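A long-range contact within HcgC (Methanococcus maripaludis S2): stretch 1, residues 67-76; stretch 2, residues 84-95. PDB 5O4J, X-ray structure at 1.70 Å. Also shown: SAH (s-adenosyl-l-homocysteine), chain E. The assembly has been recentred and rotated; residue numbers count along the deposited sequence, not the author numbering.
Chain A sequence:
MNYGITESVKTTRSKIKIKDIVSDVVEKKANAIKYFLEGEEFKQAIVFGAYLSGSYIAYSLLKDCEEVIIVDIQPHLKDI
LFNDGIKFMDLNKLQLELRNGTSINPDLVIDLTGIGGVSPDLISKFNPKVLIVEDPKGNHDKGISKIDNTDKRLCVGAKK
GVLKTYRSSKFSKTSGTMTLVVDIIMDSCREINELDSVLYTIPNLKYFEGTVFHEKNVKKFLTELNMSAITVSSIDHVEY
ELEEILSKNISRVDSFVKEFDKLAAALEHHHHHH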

ATOM      1  N   GLU A  67     -17.335  18.671  39.791  1.00 35.08           N
ATOM      2  CA  GLU A  67     -15.920  18.471  40.075  1.00 36.73           C
ATOM      3  C   GLU A  67     -15.373  17.432  39.113  1.00 34.31           C
ATOM      4  O   GLU A  67     -16.013  16.403  38.872  1.00 32.13           O
ATOM      5  N   VAL A  68     -14.203  17.714  38.546  1.00 34.84           N
ATOM      6  CA  VAL A  68     -13.542  16.800  37.626  1.00 31.13           C
ATOM      7  C   VAL A  68     -12.132  16.561  38.137  1.00 32.62           C
ATOM      8  O   VAL A  68     -11.375  17.515  38.347  1.00 32.62           O
ATOM      9  N   ILE A  69     -11.784  15.296  38.338  1.00 32.08           N
ATOM     10  CA  ILE A  69     -10.469  14.898  38.816  1.00 30.36           C
ATOM     11  C   ILE A  69      -9.811  14.021  37.766  1.00 29.77           C
ATOM     12  O   ILE A  69     -10.415  13.053  37.292  1.00 29.64           O
ATOM     13  N   ILE A  70      -8.575  14.353  37.416  1.00 27.70           N
ATOM     14  CA  ILE A  70      -7.725  13.501  36.594  1.00 26.93           C
ATOM     15  C   ILE A  70      -6.811  12.727  37.527  1.00 26.04           C
ATOM     16  O   ILE A  70      -6.177  13.317  38.409  1.00 27.98           O
ATOM     17  N   VAL A  71      -6.723  11.415  37.323  1.00 25.15           N
ATOM     18  CA  VAL A  71      -5.819  10.566  38.081  1.00 26.05           C
ATOM     19  C   VAL A  71      -4.824   9.970  37.106  1.00 26.92           C
ATOM     20  O   VAL A  71      -5.220   9.435  36.065  1.00 27.27           O
ATOM     21  N   ASP A  72      -3.539  10.072  37.437  1.00 26.42           N
ATOM     22  CA  ASP A  72      -2.516   9.422  36.645  1.00 22.72           C
ATOM     23  C   ASP A  72      -1.462   8.831  37.561  1.00 23.08           C
ATOM     24  O   ASP A  72      -1.117   9.418  38.591  1.00 26.28           O
ATOM     25  N   ILE A  73      -0.965   7.657  37.175  1.00 25.64           N
ATOM     26  CA  ILE A  73       0.097   7.002  37.922  1.00 29.43           C
ATOM     27  C   ILE A  73       1.390   7.802  37.871  1.00 32.28           C
ATOM     28  O   ILE A  73       2.240   7.657  38.754  1.00 29.34           O
ATOM     29  N   GLN A  74       1.549   8.674  36.866  1.00 27.29           N
ATOM     30  CA  GLN A  74       2.735   9.506  36.719  1.00 25.10           C
ATOM     31  C   GLN A  74       2.471  10.877  37.325  1.00 29.29           C
ATOM     32  O   GLN A  74       1.695  11.655  36.748  1.00 28.08           O
ATOM     33  N   PRO A  75       3.080  11.230  38.461  1.00 33.26           N
ATOM     34  CA  PRO A  75       2.794  12.551  39.043  1.00 29.55           C
ATOM     35  C   PRO A  75       3.177  13.718  38.147  1.00 28.04           C
ATOM     36  O   PRO A  75       2.513  14.760  38.206  1.00 28.79           O
ATOM     37  N   HIS A  76       4.214  13.591  37.314  1.00 28.19           N
ATOM     38  CA  HIS A  76       4.622  14.735  36.502  1.00 27.80           C
ATOM     39  C   HIS A  76       3.602  15.085  35.428  1.00 25.41           C
ATOM     40  O   HIS A  76       3.683  16.177  34.853  1.00 24.60           O
ATOM     41  N   ASP A  84      -6.366  25.097  36.006  1.00 69.96           N
ATOM     42  CA  ASP A  84      -6.633  24.691  37.378  1.00 68.30           C
ATOM     43  C   ASP A  84      -8.055  24.194  37.607  1.00 54.76           C
ATOM     44  O   ASP A  84      -8.333  23.663  38.688  1.00 56.17           O
ATOM     45  N   GLY A  85      -8.969  24.360  36.648  1.00 47.62           N
ATOM     46  CA  GLY A  85     -10.320  23.874  36.870  1.00 45.97           C
ATOM     47  C   GLY A  85     -10.406  22.369  37.026  1.00 44.53           C
ATOM     48  O   GLY A  85     -11.421  21.860  37.516  1.00 44.15           O
ATOM     49  N   ILE A  86      -9.367  21.644  36.616  1.00 41.92           N
ATOM     50  CA  ILE A  86      -9.281  20.199  36.794  1.00 39.80           C
ATOM     51  C   ILE A  86      -8.334  19.908  37.945  1.00 34.36           C
ATOM     52  O   ILE A  86      -7.222  20.442  37.986  1.00 34.88           O
ATOM     53  N   LYS A  87      -8.779  19.077  38.884  1.00 35.46           N
ATOM     54  CA  LYS A  87      -7.929  18.612  39.972  1.00 42.97           C
ATOM     55  C   LYS A  87      -7.099  17.418  39.510  1.00 37.04           C
ATOM     56  O   LYS A  87      -7.600  16.532  38.815  1.00 39.12           O
ATOM     57  N   PHE A  88      -5.824  17.396  39.892  1.00 34.60           N
ATOM     58  CA  PHE A  88      -4.945  16.278  39.573  1.00 31.91           C
ATOM     59  C   PHE A  88      -4.608  15.507  40.838  1.00 32.44           C
ATOM     60  O   PHE A  88      -4.266  16.099  41.866  1.00 34.91           O
ATOM     61  N   MET A  89      -4.658  14.184  40.737  1.00 29.18           N
ATOM     62  CA  MET A  89      -4.272  13.287  41.816  1.00 31.18           C
ATOM     63  C   MET A  89      -3.395  12.203  41.224  1.00 31.45           C
ATOM     64  O   MET A  89      -3.747  11.627  40.193  1.00 34.93           O
ATOM     65  N   ASP A  90      -2.270  11.909  41.868  1.00 28.87           N
ATOM     66  CA  ASP A  90      -1.550  10.729  41.433  1.00 35.42           C
ATOM     67  C   ASP A  90      -2.218   9.493  42.027  1.00 34.31           C
ATOM     68  O   ASP A  90      -3.029   9.575  42.957  1.00 32.06           O
ATOM     69  N   LEU A  91      -1.906   8.341  41.438  1.00 39.82           N
ATOM     70  CA  LEU A  91      -2.593   7.113  41.819  1.00 40.69           C
ATOM     71  C   LEU A  91      -2.433   6.837  43.309  1.00 43.53           C
ATOM     72  O   LEU A  91      -3.380   6.409  43.974  1.00 47.12           O
ATOM     73  N   ASN A  92      -1.240   7.084  43.853  1.00 47.33           N
ATOM     74  CA  ASN A  92      -1.020   6.874  45.281  1.00 53.66           C
ATOM     75  C   ASN A  92      -1.916   7.776  46.118  1.00 49.35           C
ATOM     76  O   ASN A  92      -2.505   7.330  47.109  1.00 48.17           O
ATOM     77  N   LYS A  93      -2.028   9.052  45.740  1.00 44.03           N
ATOM     78  CA  LYS A  93      -2.867   9.976  46.498  1.00 43.46           C
ATOM     79  C   LYS A  93      -4.334   9.570  46.435  1.00 43.80           C
ATOM     80  O   LYS A  93      -5.076   9.737  47.412  1.00 41.44           O
ATOM     81  N   LEU A  94      -4.781   9.057  45.288  1.00 43.31           N
ATOM     82  CA  LEU A  94      -6.158   8.585  45.186  1.00 42.74           C
ATOM     83  C   LEU A  94      -6.387   7.401  46.110  1.00 47.80           C
ATOM     84  O   LEU A  94      -7.336   7.385  46.903  1.00 46.28           O
ATOM     85  N   GLN A  95      -5.535   6.379  45.991  1.00 50.00           N
ATOM     86  CA  GLN A  95      -5.719   5.157  46.759  1.00 54.63           C
ATOM     87  C   GLN A  95      -5.650   5.422  48.256  1.00 57.30           C
ATOM     88  O   GLN A  95      -6.278   4.705  49.043  1.00 56.72           O
TER

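Two parallel strands, 67-72 and 87-90, set the pattern: backbone hydrogen bonds fix the register, and side chains alternate between the faces of the sheet. Before the first bridge, water 1 accepts from Val68 N (2.9 Å) and donates to Gly85 O (2.8 Å), joining the backbones beside the first direct hydrogen bond, Lys87 N to Val68 O at 3.1 Å. Ile69 (m, t) shares its face with Lys87 and Met89; its CG2 meets Met89 CE at 3.4 Å, while the lysine's end leads away. On the other face Ile70 divides its branches, CG1 lying 3.7 Å from Ile86 CG2 and CG2 3.7 Å from Phe88 CD1. Val71 (t) returns to the first face and sends CG1 to the helix that follows the second strand, 4.2 Å from Leu91 CD1 and 4.1 Å from Leu94 CD2; both leucines are t, p. Asp72 (t) packs its CB 3.8 Å from Phe88 CE1 but spends its carboxylate on the ligand: OD1 accepts from SAH O2' and OD2 from SAH O3', each at 2.7 Å. OD1 also accepts from Gln74 N (2.9 Å), bracing the turn. Ile73 (t, t) rests CD1 against Leu91 CD2 at 3.8 Å. Finally, Phe88 (t) reaches to this turn, its CZ 3.5 Å from Gln74 O, at the ring edge, and its CE2 3.6 Å from Pro75 O.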

ATOM      1  CB  GLU A  67     -15.703  18.007  41.516  1.00 37.98           C
ATOM      2  CG  GLU A  67     -14.244  17.951  41.947  1.00 43.02           C
ATOM      3  CD  GLU A  67     -14.074  17.370  43.340  1.00 45.70           C
ATOM      4  OE1 GLU A  67     -13.057  17.677  43.995  1.00 48.93           O
ATOM      5  OE2 GLU A  67     -14.962  16.607  43.782  1.00 43.18           O
ATOM      6  CB  VAL A  68     -13.517  17.334  36.185  1.00 28.05           C
ATOM      7  CG1 VAL A  68     -12.793  16.347  35.268  1.00 28.73           C
ATOM      8  CG2 VAL A  68     -14.937  17.571  35.691  1.00 27.03           C
ATOM      9  CB  ILE A  69     -10.562  14.138  40.144  1.00 31.52           C
ATOM     10  CG1 ILE A  69     -11.295  14.979  41.192  1.00 37.02           C
ATOM     11  CG2 ILE A  69      -9.167  13.752  40.610  1.00 36.88           C
ATOM     12  CD1 ILE A  69     -11.837  14.167  42.331  1.00 39.78           C
ATOM     13  CB  ILE A  70      -6.902  14.329  35.591  1.00 34.41           C
ATOM     14  CG1 ILE A  70      -7.737  14.671  34.353  1.00 40.96           C
ATOM     15  CG2 ILE A  70      -5.600  13.594  35.203  1.00 41.86           C
ATOM     16  CD1 ILE A  70      -7.558  13.712  33.175  1.00 47.77           C
ATOM     17  CB  VAL A  71      -6.556   9.452  38.845  1.00 26.14           C
ATOM     18  CG1 VAL A  71      -5.548   8.542  39.565  1.00 30.84           C
ATOM     19  CG2 VAL A  71      -7.554  10.050  39.818  1.00 30.06           C
ATOM     20  CB  ASP A  72      -1.855  10.373  35.655  1.00 23.92           C
ATOM     21  CG  ASP A  72      -1.261   9.632  34.469  1.00 24.74           C
ATOM     22  OD1 ASP A  72      -0.203   8.992  34.632  1.00 23.76           O
ATOM     23  OD2 ASP A  72      -1.893   9.644  33.391  1.00 24.83           O
ATOM     24  CB  ILE A  73       0.280   5.563  37.391  1.00 28.15           C
ATOM     25  CG1 ILE A  73       1.107   4.727  38.374  1.00 35.37           C
ATOM     26  CG2 ILE A  73       0.922   5.554  36.001  1.00 23.63           C
ATOM     27  CD1 ILE A  73       1.009   3.238  38.106  1.00 38.74           C
ATOM     28  CB  GLN A  74       3.103   9.653  35.242  1.00 24.90           C
ATOM     29  CG  GLN A  74       3.410   8.351  34.531  1.00 30.68           C
ATOM     30  CD  GLN A  74       4.822   7.861  34.800  1.00 45.88           C
ATOM     31  OE1 GLN A  74       5.743   8.658  34.996  1.00 48.04           O
ATOM     32  NE2 GLN A  74       5.002   6.543  34.803  1.00 49.33           N
ATOM     33  CB  PRO A  75       3.603  12.545  40.352  1.00 33.46           C
ATOM     34  CG  PRO A  75       4.586  11.452  40.214  1.00 38.46           C
ATOM     35  CD  PRO A  75       3.957  10.426  39.329  1.00 35.88           C
ATOM     36  CB  HIS A  76       5.994  14.485  35.862  1.00 30.15           C
ATOM     37  CG  HIS A  76       5.954  13.617  34.646  1.00 29.79           C
ATOM     38  ND1 HIS A  76       5.852  12.243  34.715  1.00 28.55           N
ATOM     39  CD2 HIS A  76       6.037  13.925  33.329  1.00 28.98           C
ATOM     40  CE1 HIS A  76       5.856  11.745  33.490  1.00 29.09           C
ATOM     41  NE2 HIS A  76       5.972  12.743  32.632  1.00 27.22           N
ATOM     42  CB  ASP A  84      -6.349  25.860  38.324  1.00 85.92           C
ATOM     43  CG  ASP A  84      -4.879  26.242  38.353  1.00 93.61           C
ATOM     44  OD1 ASP A  84      -4.026  25.331  38.331  1.00 97.15           O
ATOM     45  OD2 ASP A  84      -4.579  27.455  38.403  1.00 91.94           O
ATOM     46  CB  ILE A  86      -8.814  19.483  35.512  1.00 41.80           C
ATOM     47  CG1 ILE A  86      -9.802  19.717  34.367  1.00 46.94           C
ATOM     48  CG2 ILE A  86      -8.609  17.990  35.768  1.00 39.15           C
ATOM     49  CD1 ILE A  86      -9.208  19.423  33.013  1.00 52.63           C
ATOM     50  CB  LYS A  87      -8.801  18.229  41.176  1.00 56.81           C
ATOM     51  CG  LYS A  87      -8.139  17.374  42.259  1.00 71.29           C
ATOM     52  CD  LYS A  87      -7.100  18.135  43.066  1.00 86.99           C
ATOM     53  CE  LYS A  87      -7.723  18.784  44.296  1.00100.68           C
ATOM     54  NZ  LYS A  87      -6.720  19.534  45.103  1.00110.07           N
ATOM     55  CB  PHE A  88      -3.645  16.739  38.910  1.00 32.71           C
ATOM     56  CG  PHE A  88      -2.727  15.604  38.511  1.00 30.59           C
ATOM     57  CD1 PHE A  88      -2.848  15.003  37.273  1.00 29.21           C
ATOM     58  CD2 PHE A  88      -1.743  15.148  39.372  1.00 31.27           C
ATOM     59  CE1 PHE A  88      -2.012  13.968  36.895  1.00 28.46           C
ATOM     60  CE2 PHE A  88      -0.909  14.113  39.011  1.00 29.59           C
ATOM     61  CZ  PHE A  88      -1.038  13.519  37.765  1.00 27.64           C
ATOM     62  CB  MET A  89      -5.488  12.624  42.471  1.00 36.12           C
ATOM     63  CG  MET A  89      -6.387  13.520  43.280  1.00 48.74           C
ATOM     64  SD  MET A  89      -7.275  12.470  44.438  1.00 57.34           S
ATOM     65  CE  MET A  89      -8.758  12.051  43.555  1.00 68.37           C
ATOM     66  CB  ASP A  90      -0.063  10.801  41.807  1.00 46.97           C
ATOM     67  CG  ASP A  90       0.173  10.901  43.302  1.00 53.37           C
ATOM     68  OD1 ASP A  90      -0.294  10.014  44.045  1.00 50.52           O
ATOM     69  OD2 ASP A  90       0.849  11.862  43.730  1.00 58.00           O
ATOM     70  CB  LEU A  91      -2.070   5.950  40.978  1.00 42.74           C
ATOM     71  CG  LEU A  91      -2.792   4.613  41.130  1.00 41.23           C
ATOM     72  CD1 LEU A  91      -4.267   4.750  40.788  1.00 39.40           C
ATOM     73  CD2 LEU A  91      -2.144   3.559  40.255  1.00 37.69           C
ATOM     74  CB  ASN A  92       0.447   7.115  45.632  1.00 65.93           C
ATOM     75  CG  ASN A  92       1.152   5.857  46.087  1.00 76.02           C
ATOM     76  OD1 ASN A  92       1.084   5.485  47.258  1.00 78.94           O
ATOM     77  ND2 ASN A  92       1.837   5.193  45.162  1.00 80.92           N
ATOM     78  CB  LYS A  93      -2.692  11.401  45.973  1.00 52.63           C
ATOM     79  CG  LYS A  93      -3.469  12.438  46.768  1.00 61.12           C
ATOM     80  CD  LYS A  93      -3.437  13.806  46.118  1.00 69.43           C
ATOM     81  CE  LYS A  93      -4.224  14.805  46.950  1.00 79.39           C
ATOM     82  NZ  LYS A  93      -4.253  16.165  46.345  1.00 87.24           N
ATOM     83  CB  LEU A  94      -6.475   8.177  43.746  1.00 37.29           C
ATOM     84  CG  LEU A  94      -7.816   7.450  43.579  1.00 39.79           C
ATOM     85  CD1 LEU A  94      -8.964   8.447  43.561  1.00 40.17           C
ATOM     86  CD2 LEU A  94      -7.803   6.568  42.354  1.00 38.76           C
ATOM     87  CB  GLN A  95      -4.676   4.130  46.324  1.00 59.06           C
ATOM     88  CG  GLN A  95      -4.956   3.588  44.930  1.00 65.72           C
ATOM     89  CD  GLN A  95      -4.007   2.489  44.508  1.00 72.65           C
ATOM     90  OE1 GLN A  95      -2.805   2.555  44.763  1.00 75.72           O
ATOM     91  NE2 GLN A  95      -4.547   1.467  43.854  1.00 74.53           N
TER
HETATM   92  N   SAH E 301      -5.874   5.857  25.304  1.00 71.85           N
HETATM   93  CA  SAH E 301      -5.094   7.111  25.528  1.00 46.63           C
HETATM   94  CB  SAH E 301      -3.641   6.759  25.843  1.00 32.27           C
HETATM   95  CG  SAH E 301      -3.479   6.281  27.284  1.00 24.54           C
HETATM   96  SD  SAH E 301      -1.777   6.005  27.706  1.00 20.90           S
HETATM   97  C   SAH E 301      -5.119   8.008  24.324  1.00 32.69           C
HETATM   98  O   SAH E 301      -4.480   9.088  24.366  1.00 20.96           O
HETATM   99  OXT SAH E 301      -5.761   7.628  23.336  1.00 40.22           O
HETATM  100  C5' SAH E 301      -1.903   5.566  29.414  1.00 19.35           C
HETATM  101  C4' SAH E 301      -2.082   6.768  30.334  1.00 19.11           C
HETATM  102  O4' SAH E 301      -2.647   6.313  31.569  1.00 21.19           O
HETATM  103  C3' SAH E 301      -0.749   7.394  30.698  1.00 16.70           C
HETATM  104  O3' SAH E 301      -0.896   8.793  30.991  1.00 21.24           O
HETATM  105  C2' SAH E 301      -0.363   6.597  31.921  1.00 18.34           C
HETATM  106  O2' SAH E 301       0.608   7.232  32.760  1.00 20.73           O
HETATM  107  C1' SAH E 301      -1.691   6.452  32.625  1.00 19.13           C
HETATM  108  N9  SAH E 301      -1.800   5.248  33.463  1.00 19.73           N
HETATM  109  C8  SAH E 301      -1.324   4.014  33.178  1.00 20.04           C
HETATM  110  N7  SAH E 301      -1.654   3.158  34.178  1.00 23.17           N
HETATM  111  C5  SAH E 301      -2.362   3.855  35.087  1.00 22.06           C
HETATM  112  C6  SAH E 301      -3.022   3.560  36.374  1.00 25.84           C
HETATM  113  N6  SAH E 301      -2.976   2.310  36.889  1.00 29.56           N
HETATM  114  N1  SAH E 301      -3.651   4.571  37.002  1.00 25.34           N
HETATM  115  C2  SAH E 301      -3.711   5.812  36.497  1.00 29.62           C
HETATM  116  N3  SAH E 301      -3.132   6.159  35.335  1.00 26.19           N
HETATM  117  C4  SAH E 301      -2.461   5.230  34.610  1.00 20.65           C
HETATM  118  O   HOH W   1     -13.071  20.288  39.193  1.00 43.83           O
HETATM  119  O   HOH W   2       1.196   7.281  41.527  1.00 40.21           O